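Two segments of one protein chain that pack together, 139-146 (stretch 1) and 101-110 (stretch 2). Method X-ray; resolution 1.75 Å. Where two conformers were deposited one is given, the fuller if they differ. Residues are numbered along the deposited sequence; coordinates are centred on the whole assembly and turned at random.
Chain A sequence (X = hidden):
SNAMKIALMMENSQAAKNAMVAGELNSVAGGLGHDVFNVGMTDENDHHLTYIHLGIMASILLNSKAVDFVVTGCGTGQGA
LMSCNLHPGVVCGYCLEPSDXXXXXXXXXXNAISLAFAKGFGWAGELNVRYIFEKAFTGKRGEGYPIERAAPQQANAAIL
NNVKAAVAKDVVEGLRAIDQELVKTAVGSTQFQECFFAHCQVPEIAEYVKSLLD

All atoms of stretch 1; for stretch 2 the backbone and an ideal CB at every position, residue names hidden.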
ATOM      1  N   GLY A 139      20.851  11.840  -2.272  1.00 48.66           N
ATOM      2  CA  GLY A 139      21.093  11.755  -3.701  1.00 52.68           C
ATOM      3  C   GLY A 139      20.675  12.979  -4.495  1.00 53.21           C
ATOM      4  O   GLY A 139      20.365  14.029  -3.935  1.00 48.76           O
ATOM      5  N   LYS A 140      20.665  12.836  -5.817  1.00 55.72           N
ATOM      6  CA  LYS A 140      20.343  13.954  -6.689  1.00 59.34           C
ATOM      7  C   LYS A 140      18.879  13.965  -7.098  1.00 47.77           C
ATOM      8  O   LYS A 140      18.160  12.969  -6.943  1.00 42.60           O
ATOM      9  CB  LYS A 140      21.234  13.960  -7.932  1.00 69.73           C
ATOM     10  CG  LYS A 140      22.702  14.191  -7.633  1.00 78.11           C
ATOM     11  CD  LYS A 140      23.509  14.358  -8.907  1.00 83.95           C
ATOM     12  CE  LYS A 140      24.964  13.983  -8.677  1.00 88.76           C
ATOM     13  NZ  LYS A 140      25.099  12.553  -8.269  1.00 89.60           N
ATOM     14  N   ARG A 141      18.442  15.089  -7.649  0.64 43.13           N
ATOM     15  CA  ARG A 141      17.042  15.284  -7.983  0.64 38.51           C
ATOM     16  C   ARG A 141      16.879  15.704  -9.445  0.64 37.53           C
ATOM     17  O   ARG A 141      17.788  16.301 -10.038  0.64 34.76           O
ATOM     18  CB  ARG A 141      16.425  16.306  -7.019  0.64 37.78           C
ATOM     19  CG  ARG A 141      16.596  15.908  -5.543  0.64 39.18           C
ATOM     20  CD  ARG A 141      16.076  16.965  -4.546  0.64 39.90           C
ATOM     21  NE  ARG A 141      16.958  18.127  -4.451  0.64 40.45           N
ATOM     22  CZ  ARG A 141      18.038  18.204  -3.669  0.64 41.17           C
ATOM     23  NH1 ARG A 141      18.382  17.182  -2.899  0.64 41.42           N
ATOM     24  NH2 ARG A 141      18.777  19.309  -3.659  0.64 35.17           N
ATOM     25  N   GLY A 142      15.731  15.366 -10.027  1.00 37.51           N
ATOM     26  CA  GLY A 142      15.405  15.727 -11.394  1.00 35.57           C
ATOM     27  C   GLY A 142      16.138  15.044 -12.529  1.00 38.79           C
ATOM     28  O   GLY A 142      16.286  15.649 -13.587  1.00 42.82           O
ATOM     29  N   GLU A 143      16.570  13.790 -12.354  1.00 31.02           N
ATOM     30  CA  GLU A 143      17.299  13.109 -13.414  1.00 34.34           C
ATOM     31  C   GLU A 143      16.384  12.297 -14.310  1.00 34.24           C
ATOM     32  O   GLU A 143      16.831  11.676 -15.274  1.00 38.35           O
ATOM     33  CB  GLU A 143      18.406  12.220 -12.837  1.00 40.57           C
ATOM     34  CG  GLU A 143      19.436  13.004 -12.045  1.00 49.86           C
ATOM     35  CD  GLU A 143      20.648  12.171 -11.658  1.00 59.33           C
ATOM     36  OE1 GLU A 143      20.477  10.970 -11.342  1.00 62.00           O
ATOM     37  OE2 GLU A 143      21.771  12.726 -11.675  1.00 59.64           O
ATOM     38  N   GLY A 144      15.092  12.304 -13.999  1.00 29.53           N
ATOM     39  CA  GLY A 144      14.144  11.474 -14.726  1.00 25.37           C
ATOM     40  C   GLY A 144      14.122  10.023 -14.241  1.00 32.64           C
ATOM     41  O   GLY A 144      15.085   9.561 -13.626  1.00 40.60           O
ATOM     42  N   TYR A 145      13.067   9.292 -14.455  0.51 29.00           N
ATOM     43  CA  TYR A 145      13.239   7.909 -14.096  0.51 26.36           C
ATOM     44  C   TYR A 145      12.489   7.105 -15.105  0.51 27.15           C
ATOM     45  O   TYR A 145      11.288   7.310 -15.293  0.51 23.74           O
ATOM     46  CB  TYR A 145      12.808   7.642 -12.650  0.51 21.04           C
ATOM     47  CG  TYR A 145      13.269   6.278 -12.182  0.51 20.16           C
ATOM     48  CD1 TYR A 145      12.430   5.185 -12.277  0.51 19.48           C
ATOM     49  CD2 TYR A 145      14.554   6.083 -11.682  0.51 17.88           C
ATOM     50  CE1 TYR A 145      12.841   3.922 -11.871  0.51 20.09           C
ATOM     51  CE2 TYR A 145      14.977   4.823 -11.266  0.51 23.43           C
ATOM     52  CZ  TYR A 145      14.108   3.753 -11.366  0.51 23.47           C
ATOM     53  OH  TYR A 145      14.511   2.503 -10.974  0.51 23.19           O
ATOM     54  N   PRO A 146      13.216   6.226 -15.817  0.51 28.98           N
ATOM     55  CA  PRO A 146      14.672   6.049 -15.671  0.51 27.41           C
ATOM     56  C   PRO A 146      15.469   7.233 -16.246  0.51 30.17           C
ATOM     57  O   PRO A 146      14.906   8.045 -16.970  0.51 24.98           O
ATOM     58  CB  PRO A 146      14.944   4.766 -16.463  0.51 33.97           C
ATOM     59  CG  PRO A 146      13.878   4.762 -17.518  0.51 36.38           C
ATOM     60  CD  PRO A 146      12.655   5.401 -16.899  0.51 32.42           C
ATOM     61  N   UNK A 101       8.952   9.122  -2.817  1.00 19.11           N
ATOM     62  CA  UNK A 101       9.839  10.258  -2.612  1.00 20.26           C
ATOM     63  C   UNK A 101      10.917  10.275  -3.692  1.00 22.33           C
ATOM     64  O   UNK A 101      11.215  11.328  -4.283  1.00 24.47           O
ATOM     65  CB  UNK A 101      10.471  10.208  -1.220  1.00 20.26           C
ATOM     66  N   UNK A 102      11.509   9.114  -3.935  1.00 22.75           N
ATOM     67  CA  UNK A 102      12.515   9.014  -4.982  1.00 25.74           C
ATOM     68  C   UNK A 102      11.955   9.408  -6.353  1.00 24.19           C
ATOM     69  O   UNK A 102      12.525  10.266  -7.035  1.00 25.73           O
ATOM     70  CB  UNK A 102      13.072   7.590  -5.034  1.00 25.74           C
ATOM     71  N   UNK A 103      10.843   8.790  -6.746  1.00 19.67           N
ATOM     72  CA  UNK A 103      10.226   9.085  -8.044  1.00 19.69           C
ATOM     73  C   UNK A 103       9.795  10.547  -8.137  1.00 21.91           C
ATOM     74  O   UNK A 103       9.957  11.184  -9.178  1.00 20.36           O
ATOM     75  CB  UNK A 103       9.021   8.172  -8.279  1.00 19.69           C
ATOM     76  N   UNK A 104       9.223  11.082  -7.065  1.00 19.08           N
ATOM     77  CA  UNK A 104       8.836  12.488  -7.084  1.00 20.28           C
ATOM     78  C   UNK A 104      10.048  13.364  -7.402  1.00 21.76           C
ATOM     79  O   UNK A 104       9.989  14.237  -8.267  1.00 21.98           O
ATOM     80  CB  UNK A 104       8.218  12.894  -5.745  1.00 20.28           C
ATOM     81  N   UNK A 105      11.150  13.127  -6.707  1.00 22.93           N
ATOM     82  CA  UNK A 105      12.347  13.944  -6.927  1.00 27.05           C
ATOM     83  C   UNK A 105      12.872  13.824  -8.346  1.00 23.45           C
ATOM     84  O   UNK A 105      13.322  14.813  -8.933  1.00 27.73           O
ATOM     85  CB  UNK A 105      13.446  13.546  -5.940  1.00 27.05           C
ATOM     86  N   UNK A 106      12.841  12.623  -8.898  1.00 23.92           N
ATOM     87  CA  UNK A 106      13.407  12.410 -10.231  1.00 28.46           C
ATOM     88  C   UNK A 106      12.489  12.861 -11.374  1.00 28.96           C
ATOM     89  O   UNK A 106      12.963  13.440 -12.352  1.00 30.20           O
ATOM     90  CB  UNK A 106      13.739  10.927 -10.408  1.00 28.46           C
ATOM     91  N   UNK A 107      11.190  12.589 -11.243  1.00 23.18           N
ATOM     92  CA  UNK A 107      10.235  12.831 -12.324  1.00 23.04           C
ATOM     93  C   UNK A 107       9.673  14.247 -12.252  1.00 23.01           C
ATOM     94  O   UNK A 107       9.642  14.980 -13.256  1.00 22.95           O
ATOM     95  CB  UNK A 107       9.096  11.811 -12.268  1.00 23.04           C
ATOM     96  N   UNK A 108       9.239  14.648 -11.061  1.00 18.32           N
ATOM     97  CA  UNK A 108       8.579  15.933 -10.916  1.00 17.52           C
ATOM     98  C   UNK A 108       9.518  17.048 -10.461  1.00 21.18           C
ATOM     99  O   UNK A 108       9.331  18.212 -10.833  1.00 22.24           O
ATOM    100  CB  UNK A 108       7.422  15.803  -9.924  1.00 17.52           C
ATOM    101  N   UNK A 109      10.496  16.684  -9.629  1.00 19.82           N
ATOM    102  CA  UNK A 109      11.503  17.635  -9.177  1.00 21.62           C
ATOM    103  C   UNK A 109      10.822  18.829  -8.541  1.00 22.23           C
ATOM    104  O   UNK A 109      11.146  19.972  -8.842  1.00 24.26           O
ATOM    105  CB  UNK A 109      12.399  18.079 -10.335  1.00 21.62           C
ATOM    106  N   UNK A 110       9.847  18.559  -7.676  1.00 21.93           N
ATOM    107  CA  UNK A 110       9.105  19.618  -7.011  1.00 21.83           C
ATOM    108  C   UNK A 110       9.798  20.015  -5.721  1.00 25.33           C
ATOM    109  O   UNK A 110      10.941  19.620  -5.486  1.00 24.64           O
ATOM    110  CB  UNK A 110       7.666  19.179  -6.731  1.00 21.83           C
TER

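Position 101 lies within a helix that began earlier in the chain, and stretch 1 runs past this helix as an irregular strand-free segment. At position 101 nothing of stretch 1 lies within 5.5 Å of the ideal CB, so the segment sets no requirement; the residue is Ala101, which makes no contact.

The CB of position 102 points sideways, also with nothing of stretch 1 within 5.5 Å, but the Tyr145 ring lies within range of a long side chain. A large apolar or aromatic group would suit. Phe102, with chi1 t, brings its ring edge toward the face of Tyr145, the planes at 86° and Phe102 CE2 3.4 Å from Tyr145 CD2.

Position 103 is also sideways and can reach the same ring, which favours a branched or long apolar residue. Leu103 places CD2 3.6 Å from Tyr145 CD1. Position 104 is out of reach and unconstrained by stretch 1; it holds Phe104.

At 105 the CB points toward stretch 1, 4.0 Å from Arg141 CG, leaving room for a small or medium side chain, polar or apolar. The carbonyl is committed regardless of residue type, since Gly142 N donates to the O of this position at 2.7 Å. The residue is Asn105, whose CG packs 3.9 Å from Arg141 CG, while its ND2 is hydrogen-bonded elsewhere in the structure.

Position 106 lies beside the turn of stretch 1 at Gly142. Its CB is 3.7 Å from Gly144 O, and farther out lie an acceptor, Lys140 O, and a donor, Glu143 N. A long side chain carrying both a donor and an acceptor answers this best, though a shorter polar one could satisfy part of it. Gln106 folds with chi1 and chi2 both m: its NE2 donates to Lys140 O at 2.5 Å, and its OE1 accepts from Glu143 N at 2.9 Å. The turn thus folds round the Gln106 amide, while the backbone Gln106 O accepts from Gly144 N at 2.9 Å.

Position 107 points sideways, its CB 5.2 Å from Tyr145 N, and many apolar side chains would fit. Ile107 lays CG1 4.2 Å from Tyr145 CB. Position 108 points away and is free of stretch 1; it is Asn108, within a wider pi-type turn over 104-108.

Position 109 has positive phi, which favours glycine or asparagine, and its CB lies 4.0 Å from Gly142 CA. Asn109 sets ND2 3.7 Å from that same Gly142 CA; a CB on Gly142 would come within 2.5 Å of Asn109 ND2. Position 110, out of reach, is Gly110.

Stretch 2 (101-110) AFLFNQINNG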
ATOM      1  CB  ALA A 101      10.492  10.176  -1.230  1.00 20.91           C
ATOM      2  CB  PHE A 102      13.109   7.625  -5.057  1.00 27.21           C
ATOM      3  CG  PHE A 102      14.129   7.492  -6.142  1.00 30.77           C
ATOM      4  CD1 PHE A 102      15.385   8.056  -5.991  1.00 35.68           C
ATOM      5  CD2 PHE A 102      13.810   6.874  -7.331  1.00 29.52           C
ATOM      6  CE1 PHE A 102      16.317   7.964  -7.003  1.00 36.14           C
ATOM      7  CE2 PHE A 102      14.748   6.772  -8.350  1.00 32.25           C
ATOM      8  CZ  PHE A 102      15.989   7.313  -8.186  1.00 32.10           C
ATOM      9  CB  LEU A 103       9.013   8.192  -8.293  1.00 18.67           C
ATOM     10  CG  LEU A 103       9.355   6.713  -8.469  1.00 24.14           C
ATOM     11  CD1 LEU A 103       8.087   5.889  -8.540  1.00 23.47           C
ATOM     12  CD2 LEU A 103      10.229   6.545  -9.733  1.00 24.47           C
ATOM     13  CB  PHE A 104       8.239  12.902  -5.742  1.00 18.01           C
ATOM     14  CG  PHE A 104       7.887  14.376  -5.651  1.00 18.19           C
ATOM     15  CD1 PHE A 104       6.793  14.890  -6.324  1.00 17.80           C
ATOM     16  CD2 PHE A 104       8.653  15.231  -4.871  1.00 21.21           C
ATOM     17  CE1 PHE A 104       6.459  16.234  -6.208  1.00 19.45           C
ATOM     18  CE2 PHE A 104       8.321  16.588  -4.762  1.00 22.44           C
ATOM     19  CZ  PHE A 104       7.223  17.072  -5.438  1.00 23.97           C
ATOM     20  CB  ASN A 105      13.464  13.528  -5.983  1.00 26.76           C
ATOM     21  CG  ASN A 105      13.291  14.082  -4.588  1.00 27.79           C
ATOM     22  OD1 ASN A 105      12.568  15.045  -4.371  1.00 36.24           O
ATOM     23  ND2 ASN A 105      14.000  13.483  -3.632  1.00 32.87           N
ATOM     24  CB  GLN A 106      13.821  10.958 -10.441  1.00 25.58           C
ATOM     25  CG  GLN A 106      14.829  10.441  -9.420  1.00 29.01           C
ATOM     26  CD  GLN A 106      15.903  11.456  -9.083  1.00 39.84           C
ATOM     27  OE1 GLN A 106      16.455  12.136  -9.976  1.00 33.32           O
ATOM     28  NE2 GLN A 106      16.204  11.583  -7.785  1.00 38.20           N
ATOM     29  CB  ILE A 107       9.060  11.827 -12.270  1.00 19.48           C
ATOM     30  CG1 ILE A 107       9.557  10.372 -12.474  1.00 23.89           C
ATOM     31  CG2 ILE A 107       7.958  12.212 -13.283  1.00 24.31           C
ATOM     32  CD1 ILE A 107       8.424   9.371 -12.235  1.00 21.88           C
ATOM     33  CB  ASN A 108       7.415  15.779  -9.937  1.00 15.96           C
ATOM     34  CG  ASN A 108       6.544  14.593 -10.282  1.00 18.75           C
ATOM     35  OD1 ASN A 108       6.658  13.528  -9.671  1.00 20.53           O
ATOM     36  ND2 ASN A 108       5.690  14.758 -11.290  1.00 19.36           N
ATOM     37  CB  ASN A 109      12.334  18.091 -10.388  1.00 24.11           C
ATOM     38  CG  ASN A 109      13.652  18.758  -9.998  1.00 32.35           C
ATOM     39  OD1 ASN A 109      14.043  18.780  -8.832  1.00 31.55           O
ATOM     40  ND2 ASN A 109      14.343  19.299 -10.991  1.00 33.40           N
TER
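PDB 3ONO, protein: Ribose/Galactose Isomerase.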